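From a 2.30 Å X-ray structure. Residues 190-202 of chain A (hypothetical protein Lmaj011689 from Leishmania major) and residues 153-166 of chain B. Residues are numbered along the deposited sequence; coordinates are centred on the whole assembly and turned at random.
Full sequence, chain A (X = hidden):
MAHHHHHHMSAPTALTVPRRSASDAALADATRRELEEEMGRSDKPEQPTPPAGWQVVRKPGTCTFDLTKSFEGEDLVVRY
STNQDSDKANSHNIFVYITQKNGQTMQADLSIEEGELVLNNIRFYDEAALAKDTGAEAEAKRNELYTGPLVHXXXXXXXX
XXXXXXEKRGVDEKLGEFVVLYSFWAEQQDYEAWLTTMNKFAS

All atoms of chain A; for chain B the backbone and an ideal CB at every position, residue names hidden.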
# COMPACT_ATOMS: atom_id res chain seq x y z
N ASP A 190 21.46 12.96 -3.98
CA ASP A 190 20.40 13.27 -3.03
C ASP A 190 20.91 13.27 -1.59
O ASP A 190 20.49 14.10 -0.79
CB ASP A 190 19.23 12.30 -3.17
CG ASP A 190 18.36 12.60 -4.37
OD1 ASP A 190 18.15 13.79 -4.68
OD2 ASP A 190 17.86 11.70 -5.09
N TYR A 191 21.82 12.35 -1.29
CA TYR A 191 22.42 12.29 0.04
C TYR A 191 23.16 13.59 0.33
O TYR A 191 23.04 14.15 1.41
CB TYR A 191 23.37 11.08 0.15
CG TYR A 191 24.16 11.02 1.44
CD1 TYR A 191 23.53 11.16 2.67
CD2 TYR A 191 25.54 10.82 1.43
CE1 TYR A 191 24.25 11.10 3.86
CE2 TYR A 191 26.27 10.77 2.61
CZ TYR A 191 25.62 10.91 3.82
OH TYR A 191 26.33 10.86 5.00
N GLU A 192 23.91 14.08 -0.65
CA GLU A 192 24.63 15.34 -0.51
C GLU A 192 23.69 16.52 -0.27
O GLU A 192 23.96 17.35 0.59
CB GLU A 192 25.52 15.60 -1.73
CG GLU A 192 26.87 14.90 -1.64
CD GLU A 192 27.64 14.92 -2.95
OE1 GLU A 192 27.36 15.79 -3.80
OE2 GLU A 192 28.52 14.05 -3.12
N ALA A 193 22.58 16.57 -1.01
CA ALA A 193 21.58 17.62 -0.81
C ALA A 193 20.93 17.47 0.57
O ALA A 193 20.59 18.46 1.22
CB ALA A 193 20.52 17.57 -1.91
N TRP A 194 20.77 16.22 1.01
CA TRP A 194 20.20 15.89 2.31
C TRP A 194 21.10 16.38 3.45
O TRP A 194 20.61 16.87 4.46
CB TRP A 194 20.00 14.37 2.37
CG TRP A 194 19.36 13.83 3.61
CD1 TRP A 194 18.02 13.64 3.82
CD2 TRP A 194 20.02 13.33 4.78
NE1 TRP A 194 17.81 13.08 5.06
CE2 TRP A 194 19.03 12.88 5.67
CE3 TRP A 194 21.36 13.24 5.17
CZ2 TRP A 194 19.32 12.35 6.92
CZ3 TRP A 194 21.66 12.70 6.42
CH2 TRP A 194 20.64 12.26 7.28
N LEU A 195 22.41 16.27 3.27
CA LEU A 195 23.37 16.71 4.29
C LEU A 195 23.33 18.23 4.45
O LEU A 195 23.30 18.73 5.56
CB LEU A 195 24.78 16.28 3.92
CG LEU A 195 25.10 14.79 4.04
CD1 LEU A 195 26.46 14.50 3.42
CD2 LEU A 195 25.07 14.34 5.48
N THR A 196 23.32 18.93 3.32
CA THR A 196 23.21 20.39 3.29
C THR A 196 21.93 20.87 3.98
O THR A 196 21.95 21.84 4.73
CB THR A 196 23.22 20.89 1.83
OG1 THR A 196 24.42 20.46 1.17
CG2 THR A 196 23.28 22.42 1.77
N THR A 197 20.82 20.18 3.71
CA THR A 197 19.52 20.56 4.24
C THR A 197 19.43 20.32 5.74
O THR A 197 18.84 21.13 6.46
CB THR A 197 18.41 19.77 3.52
OG1 THR A 197 18.42 20.10 2.13
CG2 THR A 197 17.02 20.19 4.01
N MET A 198 20.01 19.22 6.22
CA MET A 198 20.03 18.94 7.65
C MET A 198 20.95 19.93 8.35
O MET A 198 20.70 20.33 9.49
CB MET A 198 20.51 17.52 7.93
CG MET A 198 20.60 17.22 9.41
SD MET A 198 21.09 15.55 9.75
CE MET A 198 19.51 14.74 9.74
N ASN A 199 22.03 20.31 7.67
CA ASN A 199 22.98 21.29 8.20
C ASN A 199 22.30 22.64 8.38
O ASN A 199 22.48 23.29 9.41
CB ASN A 199 24.18 21.42 7.26
CG ASN A 199 25.17 22.47 7.72
OD1 ASN A 199 25.15 23.61 7.26
ND2 ASN A 199 26.04 22.08 8.65
N LYS A 200 21.52 23.03 7.39
CA LYS A 200 20.69 24.24 7.45
C LYS A 200 19.78 24.18 8.67
O LYS A 200 19.61 25.16 9.39
CB LYS A 200 19.84 24.35 6.18
CG LYS A 200 18.84 25.50 6.15
CD LYS A 200 18.12 25.52 4.81
CE LYS A 200 17.06 26.61 4.74
NZ LYS A 200 16.23 26.49 3.51
N PHE A 201 19.20 23.00 8.87
CA PHE A 201 18.29 22.74 9.98
C PHE A 201 18.97 22.92 11.34
O PHE A 201 18.36 23.42 12.28
CB PHE A 201 17.74 21.32 9.89
CG PHE A 201 16.28 21.23 10.13
CD1 PHE A 201 15.39 21.55 9.13
CD2 PHE A 201 15.79 20.84 11.37
CE1 PHE A 201 14.03 21.48 9.35
CE2 PHE A 201 14.43 20.76 11.59
CZ PHE A 201 13.55 21.08 10.58
N ALA A 202 20.23 22.52 11.41
CA ALA A 202 21.02 22.58 12.64
C ALA A 202 21.70 23.93 12.85
O ALA A 202 22.30 24.17 13.90
CB ALA A 202 22.06 21.47 12.62
N UNK B 153 23.48 2.89 7.66
CA UNK B 153 24.78 3.08 7.00
C UNK B 153 25.44 4.42 7.33
O UNK B 153 26.62 4.62 7.02
CB UNK B 153 24.61 2.97 5.48
N UNK B 154 24.69 5.33 7.93
CA UNK B 154 25.20 6.66 8.27
C UNK B 154 26.42 6.62 9.21
O UNK B 154 26.53 5.73 10.06
CB UNK B 154 24.08 7.48 8.92
N UNK B 155 27.32 7.58 9.02
CA UNK B 155 28.47 7.78 9.90
C UNK B 155 27.96 7.87 11.34
O UNK B 155 27.06 8.65 11.63
CB UNK B 155 29.25 9.04 9.51
N UNK B 156 28.53 7.06 12.22
CA UNK B 156 28.00 6.91 13.58
C UNK B 156 28.09 8.19 14.42
O UNK B 156 27.29 8.39 15.32
CB UNK B 156 28.75 5.78 14.30
N UNK B 157 29.08 9.04 14.13
CA UNK B 157 29.19 10.33 14.82
C UNK B 157 28.01 11.25 14.48
O UNK B 157 27.50 11.95 15.35
CB UNK B 157 30.51 11.01 14.45
N UNK B 158 27.59 11.25 13.21
CA UNK B 158 26.41 12.00 12.78
C UNK B 158 25.13 11.39 13.34
O UNK B 158 24.21 12.12 13.70
CB UNK B 158 26.34 12.05 11.25
N UNK B 159 25.08 10.06 13.42
CA UNK B 159 23.90 9.38 13.95
C UNK B 159 23.73 9.69 15.43
O UNK B 159 22.61 9.91 15.89
CB UNK B 159 24.00 7.87 13.73
N UNK B 160 24.84 9.73 16.17
CA UNK B 160 24.81 10.13 17.57
C UNK B 160 24.21 11.53 17.69
O UNK B 160 23.24 11.72 18.42
CB UNK B 160 26.21 10.09 18.18
N UNK B 161 24.78 12.48 16.94
CA UNK B 161 24.34 13.88 16.99
C UNK B 161 22.86 14.09 16.66
O UNK B 161 22.25 15.02 17.20
CB UNK B 161 25.19 14.71 16.02
N UNK B 162 22.29 13.26 15.79
CA UNK B 162 20.87 13.37 15.46
C UNK B 162 20.01 12.85 16.60
O UNK B 162 18.96 13.42 16.89
CB UNK B 162 20.56 12.61 14.17
N UNK B 163 20.44 11.76 17.23
CA UNK B 163 19.73 11.20 18.38
C UNK B 163 19.77 12.14 19.58
O UNK B 163 18.78 12.27 20.29
CB UNK B 163 20.33 9.84 18.76
N UNK B 164 20.91 12.80 19.80
CA UNK B 164 21.01 13.81 20.84
C UNK B 164 20.07 14.96 20.50
O UNK B 164 19.34 15.45 21.36
CB UNK B 164 22.45 14.30 20.99
N UNK B 165 20.11 15.38 19.24
CA UNK B 165 19.24 16.44 18.73
C UNK B 165 17.77 16.14 19.03
O UNK B 165 17.02 17.04 19.40
CB UNK B 165 19.44 16.61 17.22
N UNK B 166 17.36 14.88 18.90
CA UNK B 166 15.98 14.48 19.14
C UNK B 166 15.67 14.37 20.64
O UNK B 166 14.62 14.83 21.08
CB UNK B 166 15.70 13.15 18.45

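Chain A offers one side of a helix, carrying Tyr A191, Trp A194, Leu A195, Met A198 and Phe A201. The chain B helix runs in roughly the same direction, at 39°, with its axis no nearer than 12.9 Å. At that spacing, long or branched apolar side chains are needed to fill the gap.

Position 153 precedes the helix, and its CB has nothing of chain A within 5.5 Å; open space tolerates almost anything, polar or charged residues included. It is Glu B153, which makes no contact.

At 154 the backbone is extended (-59/146) and CA-to-CB points sideways, but the rings of Tyr A191 and Trp A194 lie within reach of a medium or large apolar side chain. Leucine, isoleucine, methionine or phenylalanine would be reasonable. The residue is Leu B154, with chi1 off the wells at -101°. Its CD2 lies 3.8 Å from Trp A194 CH2 and its CD1 4.3 Å from Tyr A191 CE1, so its two methyls are shared between the two rings.

Position 155, also extended, stands immediately before the helix, where free amides favour aspartate, asparagine, serine or threonine. Asp B155 is the N-cap: its OD1 accepts from the backbone N of 157 at 3.2 Å. Its own amide N donates to a water at 3.0 Å from the water O, and that water is hydrogen-bonded to Tyr A191 OH, 2.6 Å from its O, a polar bridge beside the apolar contact.

Positions 156 and 157 open the helix and are out of reach of chain A; polar residues suit them, and acidic ones also favour a helix's N-terminal turn. They are Tyr B156 and Asp B157.

At 158 CB points toward chain A, into a space bordered by Trp A194, Leu A195 and Met A198 that offers no charge. Leucine or methionine would suit. Leu B158 (t, p) places CD2 4.1 Å from Leu A195 CD2 and at the edge of the Trp A194 ring, 4.4 Å from CZ3, while CD1 lies 4.4 Å from Met A198 SD.

Positions 159, 160 and 161 are out of reach, so chain A sets little preference beyond helical geometry. They are Leu B159, Asn B160 and Cys B161.

At 162 CB again points toward chain A and is already 5.0 Å from Met A198 CE, so a compact apolar residue such as valine, or isoleucine, can make contact. Val B162 does so through CG2, 3.8 Å from Met A198 CE.

Positions 163 and 164 are again out of reach. Met B163 makes no contact; Thr B164 OG1 turns back to donate to Asn B160 O at 3.2 Å.

At 165 CB points toward chain A, but the Phe A201 ring is distant, so a long side chain is required: tyrosine, phenylalanine or methionine. Tyr B165, with chi1 t, bridges the gap, its OH 3.5 Å from Phe A201 CD2 at that ring's edge. It has the largest covered area of these residues.

Position 166 is out of reach and undetermined by chain A; it is Leu B166.

Chain B (153-166) ELDYDLLNCVMTYL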
# COMPACT_ATOMS: atom_id res chain seq x y z
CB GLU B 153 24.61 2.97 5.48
CG GLU B 153 23.96 1.69 4.99
CD GLU B 153 23.78 1.68 3.48
OE1 GLU B 153 24.80 1.74 2.76
OE2 GLU B 153 22.63 1.60 3.01
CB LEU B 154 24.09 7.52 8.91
CG LEU B 154 23.38 8.56 8.03
CD1 LEU B 154 23.05 8.04 6.64
CD2 LEU B 154 22.11 9.04 8.73
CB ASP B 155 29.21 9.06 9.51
CG ASP B 155 30.56 9.21 10.19
OD1 ASP B 155 30.60 9.68 11.35
OD2 ASP B 155 31.63 8.88 9.63
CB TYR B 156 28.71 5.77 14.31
CG TYR B 156 28.37 4.39 13.80
CD1 TYR B 156 29.04 3.85 12.70
CD2 TYR B 156 27.39 3.62 14.42
CE1 TYR B 156 28.73 2.57 12.23
CE2 TYR B 156 27.07 2.35 13.96
CZ TYR B 156 27.74 1.83 12.87
OH TYR B 156 27.43 0.57 12.41
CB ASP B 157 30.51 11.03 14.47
CG ASP B 157 30.68 12.35 15.20
OD1 ASP B 157 30.40 12.41 16.42
OD2 ASP B 157 31.09 13.39 14.64
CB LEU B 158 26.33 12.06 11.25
CG LEU B 158 25.11 12.76 10.64
CD1 LEU B 158 25.09 14.25 10.97
CD2 LEU B 158 25.07 12.56 9.13
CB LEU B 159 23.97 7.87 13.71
CG LEU B 159 22.62 7.14 13.65
CD1 LEU B 159 21.71 7.71 12.56
CD2 LEU B 159 22.82 5.64 13.43
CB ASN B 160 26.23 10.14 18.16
CG ASN B 160 26.75 8.73 18.47
OD1 ASN B 160 25.98 7.77 18.60
ND2 ASN B 160 28.07 8.61 18.60
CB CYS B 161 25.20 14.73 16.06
SG CYS B 161 26.89 14.98 16.63
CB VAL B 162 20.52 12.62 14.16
CG1 VAL B 162 19.01 12.46 14.02
CG2 VAL B 162 21.07 13.35 12.95
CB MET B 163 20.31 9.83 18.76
CG MET B 163 19.90 8.70 17.83
SD MET B 163 18.12 8.63 17.50
CE MET B 163 17.55 7.62 18.86
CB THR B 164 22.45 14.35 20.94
OG1 THR B 164 23.37 13.27 21.18
CG2 THR B 164 22.60 15.26 22.16
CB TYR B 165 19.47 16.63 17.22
CG TYR B 165 18.58 17.67 16.59
CD1 TYR B 165 17.30 17.34 16.13
CD2 TYR B 165 19.01 18.98 16.44
CE1 TYR B 165 16.49 18.29 15.55
CE2 TYR B 165 18.19 19.95 15.86
CZ TYR B 165 16.93 19.59 15.42
OH TYR B 165 16.11 20.53 14.85
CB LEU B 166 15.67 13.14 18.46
CG LEU B 166 15.49 13.18 16.94
CD1 LEU B 166 15.32 11.76 16.42
CD2 LEU B 166 14.30 14.03 16.54
O HOH W 1 27.42 10.02 7.22
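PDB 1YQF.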